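Local structure of alkaline phosphatase (7KWD) at residues A101-K107 / D456-R462; T120-F125 / L470-P475; K130-V136 / F172-V176. The protein probably hydrolyses phosphate monoesters as a homodimeric alkaline phosphatase whose site is built round zinc and magnesium ions. One frame throughout, in Å; residues are numbered along the deposited sequence.

Contact 1: A101-K107 / D456-R462; sequences AFSCGVK and DNTHVFR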
loop_
_atom_site.group_PDB
_atom_site.type_symbol
_atom_site.label_atom_id
_atom_site.label_comp_id
_atom_site.label_asym_id
_atom_site.label_seq_id
_atom_site.Cartn_x
_atom_site.Cartn_y
_atom_site.Cartn_z
ATOM N N ALA A 101 -16.792 12.378 -1.757
ATOM C CA ALA A 101 -16.941 11.317 -2.742
ATOM C C ALA A 101 -17.863 10.249 -2.199
ATOM O O ALA A 101 -18.774 9.781 -2.892
ATOM C CB ALA A 101 -15.573 10.732 -3.101
ATOM N N PHE A 102 -17.648 9.863 -0.934
ATOM C CA PHE A 102 -18.531 8.890 -0.302
ATOM C C PHE A 102 -19.966 9.411 -0.203
ATOM O O PHE A 102 -20.929 8.696 -0.521
ATOM C CB PHE A 102 -18.044 8.548 1.105
ATOM C CG PHE A 102 -16.722 7.832 1.171
ATOM C CD1 PHE A 102 -16.139 7.270 0.051
ATOM C CD2 PHE A 102 -16.072 7.709 2.386
ATOM C CE1 PHE A 102 -14.942 6.592 0.140
ATOM C CE2 PHE A 102 -14.873 7.045 2.473
ATOM C CZ PHE A 102 -14.306 6.479 1.349
ATOM N N SER A 103 -20.129 10.639 0.312
ATOM C CA SER A 103 -21.450 11.084 0.751
ATOM C C SER A 103 -22.232 11.749 -0.362
ATOM O O SER A 103 -23.453 11.826 -0.265
ATOM C CB SER A 103 -21.354 12.065 1.926
ATOM O OG SER A 103 -20.773 13.268 1.483
ATOM N N CYS A 104 -21.559 12.218 -1.413
ATOM C CA CYS A 104 -22.221 12.925 -2.491
ATOM C C CYS A 104 -22.081 12.252 -3.845
ATOM O O CYS A 104 -22.887 12.539 -4.719
ATOM C CB CYS A 104 -21.705 14.368 -2.585
ATOM S SG CYS A 104 -21.945 15.325 -1.074
ATOM N N GLY A 105 -21.134 11.326 -4.016
ATOM C CA GLY A 105 -20.996 10.567 -5.245
ATOM C C GLY A 105 -20.282 11.281 -6.369
ATOM O O GLY A 105 -20.355 10.829 -7.516
ATOM N N VAL A 106 -19.602 12.380 -6.083
ATOM C CA VAL A 106 -18.941 13.171 -7.105
ATOM C C VAL A 106 -17.602 13.637 -6.550
ATOM O O VAL A 106 -17.417 13.758 -5.333
ATOM C CB VAL A 106 -19.777 14.398 -7.571
ATOM C CG1 VAL A 106 -21.074 13.991 -8.163
ATOM C CG2 VAL A 106 -20.009 15.353 -6.435
ATOM N N LYS A 107 -16.669 13.887 -7.454
ATOM C CA LYS A 107 -15.366 14.416 -7.081
ATOM C C LYS A 107 -15.511 15.897 -6.814
ATOM O O LYS A 107 -16.210 16.606 -7.553
ATOM C CB LYS A 107 -14.346 14.206 -8.189
ATOM C CG LYS A 107 -14.254 12.774 -8.691
ATOM C CD LYS A 107 -13.318 11.975 -7.807
ATOM C CE LYS A 107 -12.833 10.688 -8.456
ATOM N NZ LYS A 107 -12.165 9.788 -7.446
ATOM N N ASP A 456 -14.069 3.346 -7.988
ATOM C CA ASP A 456 -13.781 4.727 -7.619
ATOM C C ASP A 456 -14.390 5.016 -6.263
ATOM O O ASP A 456 -15.397 4.422 -5.884
ATOM C CB ASP A 456 -14.318 5.694 -8.667
ATOM C CG ASP A 456 -13.816 7.100 -8.456
ATOM O OD1 ASP A 456 -12.589 7.312 -8.598
ATOM O OD2 ASP A 456 -14.647 7.970 -8.127
ATOM N N ASN A 457 -13.772 5.944 -5.515
ATOM C CA ASN A 457 -14.336 6.208 -4.195
ATOM C C ASN A 457 -15.780 6.701 -4.303
ATOM O O ASN A 457 -16.590 6.450 -3.396
ATOM C CB ASN A 457 -13.427 7.149 -3.393
ATOM C CG ASN A 457 -13.136 8.499 -4.058
ATOM O OD1 ASN A 457 -13.574 8.815 -5.169
ATOM N ND2 ASN A 457 -12.372 9.308 -3.346
ATOM N N THR A 458 -16.152 7.317 -5.430
ATOM C CA THR A 458 -17.536 7.758 -5.567
ATOM C C THR A 458 -18.502 6.585 -5.592
ATOM O O THR A 458 -19.705 6.769 -5.409
ATOM C CB THR A 458 -17.762 8.570 -6.843
ATOM O OG1 THR A 458 -17.259 7.859 -7.989
ATOM C CG2 THR A 458 -17.054 9.918 -6.716
ATOM N N HIS A 459 -18.011 5.380 -5.829
ATOM C CA HIS A 459 -18.929 4.251 -5.863
ATOM C C HIS A 459 -19.482 3.933 -4.485
ATOM O O HIS A 459 -20.546 3.301 -4.372
ATOM C CB HIS A 459 -18.258 3.027 -6.436
ATOM C CG HIS A 459 -19.228 1.970 -6.824
ATOM N ND1 HIS A 459 -20.237 2.197 -7.734
ATOM C CD2 HIS A 459 -19.396 0.707 -6.376
ATOM C CE1 HIS A 459 -20.963 1.101 -7.855
ATOM N NE2 HIS A 459 -20.466 0.181 -7.051
ATOM N N VAL A 460 -18.790 4.364 -3.423
ATOM C CA VAL A 460 -19.340 4.138 -2.102
ATOM C C VAL A 460 -20.694 4.827 -1.977
ATOM O O VAL A 460 -21.637 4.279 -1.377
ATOM C CB VAL A 460 -18.350 4.585 -1.020
ATOM C CG1 VAL A 460 -19.087 4.615 0.277
ATOM C CG2 VAL A 460 -17.156 3.636 -1.027
ATOM N N PHE A 461 -20.836 6.008 -2.586
ATOM C CA PHE A 461 -22.136 6.673 -2.636
ATOM C C PHE A 461 -23.200 5.797 -3.294
ATOM O O PHE A 461 -24.301 5.645 -2.765
ATOM C CB PHE A 461 -21.996 7.985 -3.395
ATOM C CG PHE A 461 -23.281 8.766 -3.519
ATOM C CD1 PHE A 461 -23.809 9.438 -2.427
ATOM C CD2 PHE A 461 -23.955 8.821 -4.735
ATOM C CE1 PHE A 461 -24.973 10.175 -2.541
ATOM C CE2 PHE A 461 -25.126 9.537 -4.851
ATOM C CZ PHE A 461 -25.632 10.226 -3.757
ATOM N N ARG A 462 -22.878 5.196 -4.448
ATOM C CA ARG A 462 -23.838 4.327 -5.124
ATOM C C ARG A 462 -24.202 3.112 -4.287
ATOM O O ARG A 462 -25.371 2.699 -4.248
ATOM C CB ARG A 462 -23.274 3.895 -6.478
ATOM C CG ARG A 462 -23.138 5.087 -7.389
ATOM C CD ARG A 462 -22.830 4.711 -8.821
ATOM N NE ARG A 462 -22.220 5.862 -9.450
ATOM C CZ ARG A 462 -20.911 6.069 -9.456
ATOM N NH1 ARG A 462 -20.103 5.171 -8.901
ATOM N NH2 ARG A 462 -20.424 7.160 -10.017
#
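F461 lays one ring face against the C-terminal end of helix 95-104 and presents its edge to the backbone carbonyl of F102. The evidence is twofold: C104 O stands 3.6 Å above the F461 ring plane, over its centre, while F102 O lies in that plane at the rim. A chi1 of 180°, which sets CG trans to the backbone N, carries the ring outward from helix 459-468 into this position. F461 CB meets G105 CA at 3.3 Å, and a modelled methyl on G105 would collide with the ring, so the lack of a side chain there is sterically required; positive phi points the same way.

F102 CB starts away from 456-462, but the ring swings back, so that CD1 lies 3.6 Å from V460 CB, and N457 O sits at the ring edge. The N457 amide is turned 82° from the F102 ring, and A101 CB presses on that amide, 3.4 Å from N457 CG. The F102 ring also packs against D317, a zinc ligand, which places this seam beside the metal site.

Beyond the rings, K107 and D456 approach from opposite directions. K107 NZ bonds D456 OD1 at 2.8 Å on the syn lone pair, with a weak second bond to OD2. N457 OD1 also accepts from K107 NZ at 2.8 Å, the donor standing 38° above the carbonyl plane, and Y86 O is a further acceptor. D456 OD2 in turn takes T458 OG1 at 2.6 Å on its anti lone pair, plus the T458 backbone N as a capping bond. Taking these bonds, buried D456 is probably ionised, and the K107 ammonium, shared among D456, N457 and Y86, is likely to move little.

Contact 2: T120-F125 / L470-P475; sequences TPLKPF and LRYQNP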
loop_
_atom_site.group_PDB
_atom_site.type_symbol
_atom_site.label_atom_id
_atom_site.label_comp_id
_atom_site.label_asym_id
_atom_site.label_seq_id
_atom_site.Cartn_x
_atom_site.Cartn_y
_atom_site.Cartn_z
ATOM N N THR A 120 -21.417 25.592 -5.405
ATOM C CA THR A 120 -22.590 24.755 -5.632
ATOM C C THR A 120 -22.777 23.777 -4.480
ATOM O O THR A 120 -21.874 22.983 -4.205
ATOM C CB THR A 120 -22.438 23.966 -6.927
ATOM O OG1 THR A 120 -22.113 24.868 -7.988
ATOM C CG2 THR A 120 -23.706 23.236 -7.222
ATOM N N PRO A 121 -23.883 23.817 -3.749
ATOM C CA PRO A 121 -24.058 22.868 -2.656
ATOM C C PRO A 121 -24.447 21.502 -3.188
ATOM O O PRO A 121 -25.112 21.368 -4.218
ATOM C CB PRO A 121 -25.188 23.479 -1.808
ATOM C CG PRO A 121 -25.960 24.283 -2.760
ATOM C CD PRO A 121 -24.902 24.892 -3.690
ATOM N N LEU A 122 -24.000 20.486 -2.464
ATOM C CA LEU A 122 -24.328 19.102 -2.736
ATOM C C LEU A 122 -25.169 18.573 -1.589
ATOM O O LEU A 122 -25.084 19.072 -0.463
ATOM C CB LEU A 122 -23.062 18.267 -2.889
ATOM C CG LEU A 122 -21.963 18.872 -3.777
ATOM C CD1 LEU A 122 -20.684 18.047 -3.733
ATOM C CD2 LEU A 122 -22.479 18.998 -5.210
ATOM N N LYS A 123 -25.974 17.567 -1.874
ATOM C CA LYS A 123 -26.777 16.954 -0.830
ATOM C C LYS A 123 -26.089 15.685 -0.392
ATOM O O LYS A 123 -25.999 14.738 -1.192
ATOM C CB LYS A 123 -28.180 16.644 -1.340
ATOM C CG LYS A 123 -29.157 16.169 -0.271
ATOM C CD LYS A 123 -30.518 16.030 -0.935
ATOM C CE LYS A 123 -31.563 15.431 -0.036
ATOM N NZ LYS A 123 -32.864 15.316 -0.782
ATOM N N PRO A 124 -25.573 15.609 0.828
ATOM C CA PRO A 124 -24.843 14.417 1.254
ATOM C C PRO A 124 -25.774 13.352 1.817
ATOM O O PRO A 124 -26.891 13.627 2.265
ATOM C CB PRO A 124 -23.907 14.956 2.353
ATOM C CG PRO A 124 -24.666 16.141 2.951
ATOM C CD PRO A 124 -25.645 16.636 1.901
ATOM N N PHE A 125 -25.251 12.129 1.837
ATOM C CA PHE A 125 -26.111 10.950 1.942
ATOM C C PHE A 125 -26.859 10.882 3.260
ATOM O O PHE A 125 -28.018 10.454 3.292
ATOM C CB PHE A 125 -25.296 9.658 1.736
ATOM C CG PHE A 125 -26.160 8.467 1.615
ATOM C CD1 PHE A 125 -26.899 8.271 0.470
ATOM C CD2 PHE A 125 -26.319 7.594 2.678
ATOM C CE1 PHE A 125 -27.777 7.198 0.369
ATOM C CE2 PHE A 125 -27.178 6.526 2.586
ATOM C CZ PHE A 125 -27.918 6.341 1.428
ATOM N N LEU A 470 -32.040 4.843 -1.732
ATOM C CA LEU A 470 -31.860 6.279 -1.650
ATOM C C LEU A 470 -30.882 6.742 -2.708
ATOM O O LEU A 470 -30.028 7.601 -2.465
ATOM C CB LEU A 470 -31.385 6.684 -0.258
ATOM C CG LEU A 470 -32.449 6.536 0.831
ATOM C CD1 LEU A 470 -31.862 6.767 2.210
ATOM C CD2 LEU A 470 -33.613 7.464 0.582
ATOM N N ARG A 471 -30.988 6.178 -3.906
ATOM C CA ARG A 471 -30.234 6.728 -5.026
ATOM C C ARG A 471 -30.810 8.062 -5.482
ATOM O O ARG A 471 -32.012 8.189 -5.725
ATOM C CB ARG A 471 -30.236 5.764 -6.198
ATOM C CG ARG A 471 -29.613 4.387 -5.886
ATOM C CD ARG A 471 -29.523 3.679 -7.223
ATOM N NE ARG A 471 -29.368 2.223 -7.210
ATOM C CZ ARG A 471 -30.292 1.351 -6.816
ATOM N NH1 ARG A 471 -31.494 1.742 -6.328
ATOM N NH2 ARG A 471 -29.998 0.074 -6.917
ATOM N N TYR A 472 -29.924 9.042 -5.612
ATOM C CA TYR A 472 -30.190 10.356 -6.182
ATOM C C TYR A 472 -28.863 10.843 -6.740
ATOM O O TYR A 472 -27.824 10.198 -6.569
ATOM C CB TYR A 472 -30.751 11.312 -5.140
ATOM C CG TYR A 472 -29.796 11.579 -4.001
ATOM C CD1 TYR A 472 -29.707 10.701 -2.905
ATOM C CD2 TYR A 472 -29.001 12.710 -3.998
ATOM C CE1 TYR A 472 -28.863 10.978 -1.839
ATOM C CE2 TYR A 472 -28.134 12.978 -2.957
ATOM C CZ TYR A 472 -28.071 12.121 -1.878
ATOM O OH TYR A 472 -27.192 12.391 -0.840
ATOM N N GLN A 473 -28.874 11.982 -7.395
ATOM C CA GLN A 473 -27.685 12.504 -8.048
ATOM C C GLN A 473 -27.364 13.900 -7.527
ATOM O O GLN A 473 -28.253 14.639 -7.098
ATOM C CB GLN A 473 -27.855 12.547 -9.568
ATOM C CG GLN A 473 -29.008 13.396 -10.058
ATOM C CD GLN A 473 -29.031 13.481 -11.578
ATOM O OE1 GLN A 473 -29.622 12.627 -12.237
ATOM N NE2 GLN A 473 -28.377 14.499 -12.139
ATOM N N ASN A 474 -26.071 14.226 -7.544
ATOM C CA ASN A 474 -25.502 15.518 -7.220
ATOM C C ASN A 474 -24.815 16.031 -8.476
ATOM O O ASN A 474 -24.319 15.239 -9.284
ATOM C CB ASN A 474 -24.484 15.427 -6.073
ATOM C CG ASN A 474 -25.137 15.546 -4.695
ATOM O OD1 ASN A 474 -25.846 16.493 -4.410
ATOM N ND2 ASN A 474 -24.878 14.567 -3.830
ATOM N N PRO A 475 -24.740 17.336 -8.647
ATOM C CA PRO A 475 -24.065 17.854 -9.837
ATOM C C PRO A 475 -22.571 17.589 -9.840
ATOM O O PRO A 475 -21.915 17.448 -8.799
ATOM C CB PRO A 475 -24.368 19.361 -9.798
ATOM C CG PRO A 475 -24.662 19.655 -8.321
ATOM C CD PRO A 475 -25.326 18.393 -7.811
#
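The Y472 ring touches K123 and F125 in different ways: K123 O lies in its plane at the edge, whereas F125 CD1 approaches Y472 CE1 obliquely at 4.1 Å. Over one face of Y472, K123 NZ stands nearly on the ring normal, but at 5.7 Å from the centroid this cation-pi contact is long and at most weak; the charge of K123 is paired with E131. Y472 also meets F461 of helix 459-468 edge-to-face. L470 O sits at the edge of the F125 ring, near its plane, and L470 CB packs 3.7 Å from F125 CE1.

The N474 amide reads the backbone of K123 from both ends. K123 N donates to N474 OD1 at 2.8 Å, almost straight at 170°, and N474 ND2 donates to K123 O at 2.9 Å with the acceptor in the amide plane. ND2 also bonds C104 O of helix 95-104. Y472 OH bonds the same oxygen of K123 at 2.7 Å, from the face of the carbonyl plane opposite to ND2. P475 CG packs on L122 CD2.

Side-chain bonds to the N-H and C=O of K123 thus join two irregular loops, and K123 O, doubly gripped, is likely to resist turning.

Contact 3: K130-V136 / F172-V176; sequences KEAGKAV and FGAEV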
loop_
_atom_site.group_PDB
_atom_site.type_symbol
_atom_site.label_atom_id
_atom_site.label_comp_id
_atom_site.label_asym_id
_atom_site.label_seq_id
_atom_site.Cartn_x
_atom_site.Cartn_y
_atom_site.Cartn_z
ATOM N N LYS A 130 -31.870 11.031 6.582
ATOM C CA LYS A 130 -32.716 11.662 7.584
ATOM C C LYS A 130 -34.039 12.111 6.974
ATOM O O LYS A 130 -35.100 11.895 7.557
ATOM C CB LYS A 130 -31.990 12.845 8.216
ATOM C CG LYS A 130 -32.869 13.454 9.331
ATOM C CD LYS A 130 -32.182 14.584 10.071
ATOM C CE LYS A 130 -31.676 14.117 11.411
ATOM N NZ LYS A 130 -32.797 13.926 12.373
ATOM N N GLU A 131 -33.995 12.688 5.769
ATOM C CA GLU A 131 -35.237 13.098 5.111
ATOM C C GLU A 131 -36.156 11.921 4.849
ATOM O O GLU A 131 -37.374 12.104 4.751
ATOM C CB GLU A 131 -34.947 13.824 3.788
ATOM C CG GLU A 131 -34.287 15.195 4.010
ATOM C CD GLU A 131 -33.765 15.829 2.725
ATOM O OE1 GLU A 131 -34.175 15.383 1.620
ATOM O OE2 GLU A 131 -32.946 16.779 2.845
ATOM N N ALA A 132 -35.596 10.726 4.711
ATOM C CA ALA A 132 -36.371 9.521 4.488
ATOM C C ALA A 132 -36.727 8.798 5.780
ATOM O O ALA A 132 -37.171 7.649 5.739
ATOM C CB ALA A 132 -35.604 8.574 3.577
ATOM N N GLY A 133 -36.491 9.426 6.922
ATOM C CA GLY A 133 -36.930 8.894 8.185
ATOM C C GLY A 133 -35.931 8.048 8.928
ATOM O O GLY A 133 -36.298 7.425 9.930
ATOM N N LYS A 134 -34.686 7.972 8.472
ATOM C CA LYS A 134 -33.689 7.245 9.246
ATOM C C LYS A 134 -33.142 8.150 10.346
ATOM O O LYS A 134 -32.904 9.332 10.121
ATOM C CB LYS A 134 -32.535 6.766 8.350
ATOM C CG LYS A 134 -32.941 6.020 7.021
ATOM C CD LYS A 134 -33.385 4.609 7.268
ATOM C CE LYS A 134 -33.985 3.968 5.976
ATOM N NZ LYS A 134 -34.365 2.582 6.217
ATOM N N ALA A 135 -32.938 7.585 11.538
ATOM C CA ALA A 135 -32.087 8.199 12.542
ATOM C C ALA A 135 -30.638 8.221 12.056
ATOM O O ALA A 135 -30.204 7.366 11.276
ATOM C CB ALA A 135 -32.188 7.432 13.859
ATOM N N VAL A 136 -29.892 9.229 12.505
ATOM C CA VAL A 136 -28.518 9.451 12.077
ATOM C C VAL A 136 -27.629 9.532 13.309
ATOM O O VAL A 136 -27.975 10.214 14.287
ATOM C CB VAL A 136 -28.387 10.743 11.241
ATOM C CG1 VAL A 136 -26.926 11.028 10.869
ATOM C CG2 VAL A 136 -29.235 10.667 10.010
ATOM N N PHE A 172 -29.246 20.470 11.935
ATOM C CA PHE A 172 -29.472 19.194 11.258
ATOM C C PHE A 172 -30.230 18.228 12.152
ATOM O O PHE A 172 -31.161 17.547 11.703
ATOM C CB PHE A 172 -28.145 18.581 10.812
ATOM C CG PHE A 172 -28.309 17.272 10.065
ATOM C CD1 PHE A 172 -28.802 17.244 8.762
ATOM C CD2 PHE A 172 -28.006 16.073 10.681
ATOM C CE1 PHE A 172 -28.962 16.020 8.080
ATOM C CE2 PHE A 172 -28.165 14.837 10.008
ATOM C CZ PHE A 172 -28.645 14.817 8.713
ATOM N N GLY A 173 -29.867 18.170 13.426
ATOM C CA GLY A 173 -30.614 17.370 14.375
ATOM C C GLY A 173 -30.371 15.872 14.375
ATOM O O GLY A 173 -31.308 15.095 14.623
ATOM N N ALA A 174 -29.136 15.426 14.141
ATOM C CA ALA A 174 -28.886 13.984 14.186
ATOM C C ALA A 174 -29.149 13.456 15.589
ATOM O O ALA A 174 -28.974 14.170 16.588
ATOM C CB ALA A 174 -27.454 13.648 13.764
ATOM N N GLU A 175 -29.547 12.181 15.663
ATOM C CA GLU A 175 -29.943 11.619 16.943
ATOM C C GLU A 175 -28.761 11.419 17.873
ATOM O O GLU A 175 -28.928 11.479 19.101
ATOM C CB GLU A 175 -30.693 10.300 16.723
ATOM C CG GLU A 175 -32.187 10.471 16.359
ATOM C CD GLU A 175 -32.461 10.879 14.883
ATOM O OE1 GLU A 175 -31.506 11.111 14.069
ATOM O OE2 GLU A 175 -33.666 10.976 14.541
ATOM N N VAL A 176 -27.576 11.176 17.328
ATOM C CA VAL A 176 -26.379 10.929 18.124
ATOM C C VAL A 176 -25.184 11.649 17.495
ATOM O O VAL A 176 -24.874 11.444 16.321
ATOM C CB VAL A 176 -26.035 9.423 18.243
ATOM C CG1 VAL A 176 -24.697 9.232 18.984
ATOM C CG2 VAL A 176 -27.147 8.650 18.921
#
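K130 slides past F172 in the opposite direction, its CD 3.8 Å above the ring plane and offset toward the rim, a CH-pi contact. Bends at chi3 (-103°) and chi4 then carry K130 NZ down to G173 O, 2.9 Å away and well above that carbonyl plane. NZ also forms a longer salt bridge, 3.5 Å, with E175 OE1. G133, at positive phi, is the C-prime residue of the Schellman motif that ends helix 125-131 and turns the chain toward its strand. A135 CB lies 3.6 Å from E175 CD. V136 N donates to E175 OE1 at 2.9 Å (163° at the hydrogen), from above the carboxylate plane, and V136 O accepts from V176 N at 3.2 Å and, weakly, from E175 N. V136 CG1 packs on A174 CB and meets the F172 ring at the edge. Were E175 an alanine, V136 N would probably lose this acceptor and K130 its charge mate. Two helix-to-strand turns thus lie side by side where strands 135-140 and 176-178 begin to pair in parallel, as in the alpha/beta fold of alkaline phosphatases.

Contact 1 is the buried member, ten of its thirteen touching residues being buried, and it alone adjoins the metal site; contacts 2 and 3 are partly buried and lie farther out. Contacts 1 and 2 join the same two regions of the chain, and they touch directly: C104 O to N474 ND2 is a probable hydrogen bond, and F461 packs on Y472. Contact 3 ties neighbouring elements instead, and meets contact 2 through the K123-E131 salt bridge and L470 on A132. The chemistry follows place: ring packing and a lysine bridged to a buried aspartate in 1, amide and hydroxyl bonds to backbone between loops in 2, strand pairing beside a lysine-glutamate bridge in 3.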